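Local coordinates for bifunctional endomannanase/endoglucanase (Caldanaerobius polysaccharolyticus, PDB 3W0K), which probably hydrolyses beta-linked mannan and glucan chains as a glycoside hydrolase of family 5, at residues Ile91-Asn94 with Asp95-Arg98. Numbering follows the deposited sequence.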
ATOM      1  N   ILE A  91     -11.275  -2.705   1.138  1.00  8.98           N
ATOM      2  CA  ILE A  91     -11.113  -3.496   2.352  1.00 10.79           C
ATOM      3  C   ILE A  91     -11.818  -2.817   3.528  1.00 10.69           C
ATOM      4  O   ILE A  91     -12.262  -3.482   4.464  1.00 12.62           O
ATOM      5  CB  ILE A  91      -9.627  -3.780   2.654  1.00 11.45           C
ATOM      6  CG1 ILE A  91      -9.517  -4.818   3.778  1.00 12.23           C
ATOM      7  CG2 ILE A  91      -8.897  -2.492   3.002  1.00 13.91           C
ATOM      8  CD1 ILE A  91      -8.180  -5.522   3.835  1.00 15.28           C
ATOM      9  N   ASN A  92     -11.955  -1.495   3.444  1.00 10.85           N
ATOM     10  CA  ASN A  92     -12.642  -0.720   4.471  1.00 11.60           C
ATOM     11  C   ASN A  92     -14.037  -0.396   3.958  1.00 11.12           C
ATOM     12  O   ASN A  92     -14.190   0.099   2.838  1.00 10.88           O
ATOM     13  CB  ASN A  92     -11.900   0.587   4.750  1.00 13.45           C
ATOM     14  CG  ASN A  92     -10.473   0.363   5.199  1.00 16.70           C
ATOM     15  OD1 ASN A  92     -10.219  -0.369   6.155  1.00 18.66           O
ATOM     16  ND2 ASN A  92      -9.535   0.998   4.512  1.00 19.31           N
ATOM     17  N   ARG A  93     -15.048  -0.682   4.772  1.00 10.32           N
ATOM     18  CA  ARG A  93     -16.437  -0.414   4.408  1.00 10.30           C
ATOM     19  C   ARG A  93     -16.808  -0.918   3.014  1.00  9.65           C
ATOM     20  O   ARG A  93     -17.268  -0.156   2.159  1.00  9.17           O
ATOM     21  CB  ARG A  93     -16.747   1.083   4.533  1.00 11.55           C
ATOM     22  CG  ARG A  93     -16.623   1.632   5.951  1.00 14.83           C
ATOM     23  CD  ARG A  93     -17.500   0.856   6.929  1.00 17.44           C
ATOM     24  NE  ARG A  93     -18.910   0.849   6.537  1.00 19.19           N
ATOM     25  CZ  ARG A  93     -19.778   1.811   6.834  1.00 21.65           C
ATOM     26  NH1 ARG A  93     -19.391   2.871   7.531  1.00 23.31           N
ATOM     27  NH2 ARG A  93     -21.039   1.710   6.434  1.00 23.23           N
ATOM     28  N   ASN A  94     -16.600  -2.210   2.788  1.00  8.79           N
ATOM     29  CA  ASN A  94     -16.931  -2.818   1.505  1.00  8.69           C
ATOM     30  C   ASN A  94     -18.453  -2.819   1.308  1.00  9.50           C
ATOM     31  O   ASN A  94     -18.939  -2.884   0.176  1.00 10.14           O
ATOM     32  CB  ASN A  94     -16.385  -4.250   1.455  1.00  8.76           C
ATOM     33  CG  ASN A  94     -16.349  -4.817   0.054  1.00  8.39           C
ATOM     34  OD1 ASN A  94     -16.168  -4.089  -0.923  1.00  9.14           O
ATOM     35  ND2 ASN A  94     -16.507  -6.131  -0.052  1.00  8.10           N
ATOM     36  N   ASP A  95     -19.193  -2.695   2.411  1.00  9.69           N
ATOM     37  CA  ASP A  95     -20.658  -2.680   2.387  1.00 10.41           C
ATOM     38  C   ASP A  95     -21.234  -1.457   1.670  1.00 10.73           C
ATOM     39  O   ASP A  95     -22.407  -1.448   1.296  1.00 10.79           O
ATOM     40  CB  ASP A  95     -21.218  -2.752   3.814  1.00 11.57           C
ATOM     41  CG  ASP A  95     -20.820  -1.554   4.659  1.00 15.12           C
ATOM     42  OD1 ASP A  95     -19.607  -1.313   4.818  1.00 15.20           O
ATOM     43  OD2 ASP A  95     -21.720  -0.855   5.167  1.00 18.49           O
ATOM     44  N   ILE A  96     -20.412  -0.419   1.522  1.00 10.49           N
ATOM     45  CA  ILE A  96     -20.796   0.821   0.845  1.00 12.88           C
ATOM     46  C   ILE A  96     -20.886   0.598  -0.671  1.00 12.00           C
ATOM     47  O   ILE A  96     -21.571   1.341  -1.376  1.00 12.75           O
ATOM     48  CB  ILE A  96     -19.774   1.957   1.170  1.00 15.91           C
ATOM     49  CG1 ILE A  96     -19.957   2.416   2.618  1.00 20.61           C
ATOM     50  CG2 ILE A  96     -19.908   3.131   0.205  1.00 20.56           C
ATOM     51  CD1 ILE A  96     -18.988   3.506   3.043  1.00 23.39           C
ATOM     52  N   GLU A  97     -20.191  -0.420  -1.169  1.00 10.84           N
ATOM     53  CA  GLU A  97     -20.228  -0.727  -2.596  1.00 10.50           C
ATOM     54  C   GLU A  97     -21.553  -1.374  -2.962  1.00 10.23           C
ATOM     55  O   GLU A  97     -22.180  -2.043  -2.137  1.00 10.74           O
ATOM     56  CB  GLU A  97     -19.098  -1.687  -2.978  1.00  9.97           C
ATOM     57  CG  GLU A  97     -17.705  -1.078  -2.931  1.00  9.58           C
ATOM     58  CD  GLU A  97     -17.564   0.116  -3.855  1.00  9.95           C
ATOM     59  OE1 GLU A  97     -17.907   0.001  -5.051  1.00 10.29           O
ATOM     60  OE2 GLU A  97     -17.134   1.182  -3.383  1.00 11.45           O
ATOM     61  N   ARG A  98     -21.983  -1.159  -4.201  1.00  9.74           N
ATOM     62  CA  ARG A  98     -23.220  -1.757  -4.695  1.00 10.22           C
ATOM     63  C   ARG A  98     -22.912  -3.179  -5.159  1.00 10.32           C
ATOM     64  O   ARG A  98     -23.627  -4.127  -4.829  1.00 10.61           O
ATOM     65  CB  ARG A  98     -23.757  -0.957  -5.887  1.00 10.86           C
ATOM     66  CG  ARG A  98     -25.048  -1.508  -6.479  1.00 11.65           C
ATOM     67  CD  ARG A  98     -25.377  -0.859  -7.819  1.00 11.39           C
ATOM     68  NE  ARG A  98     -24.433  -1.265  -8.859  1.00 11.78           N
ATOM     69  CZ  ARG A  98     -24.378  -0.743 -10.081  1.00 12.10           C
ATOM     70  NH1 ARG A  98     -25.214   0.225 -10.437  1.00 13.88           N
ATOM     71  NH2 ARG A  98     -23.486  -1.198 -10.950  1.00 12.81           N
TER
HETATM   72  O   HOH W   1     -21.372  -4.386  -0.840  1.00 16.49           O
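Arg93 and Asp95 form a side-on salt bridge at a short 3-10 turn. The turn lies in the loop that joins strand 78-83 to helix 105-121 of the beta/alpha barrel. Arg93 NE donates to Asp95 OD1 at 2.8 Å, and Arg93 NH2 donates to Asp95 OD2 at 2.9 Å. Both bonds are nearly straight. Each carboxylate oxygen accepts on its syn lone pair, and the two flat groups are 15° from coplanar. Bends at chi2 (-56°) and chi3 (-57°) fold the Arg93 chain back towards the turn. Ile96 CD1 lies over the centre of one guanidinium face and also packs on Arg93 CB, with CD1 and CB 3.6 Å apart.

Two i to i+3 backbone bonds define the turn. Ile96 N donates to Arg93 O at 3.2 Å, and Glu97 N donates to Asn94 O at 3.1 Å. Arg93 O also accepts from Arg85 NH2. Asn94 OD1 accepts from Cys90 N within the same loop. The buried Glu97 carboxylate is satisfied by partners outside the turn: OE1 accepts from Tyr45 OH and Gly88 N, while OE2 pairs with Arg85 NH1. Arg85, just after strand 78-83, thus holds both Arg93 O and the Glu97 carboxylate. A water bridges the two ends of the second turn, 3.0 Å from Asn94 O and 2.8 Å from Glu97 O.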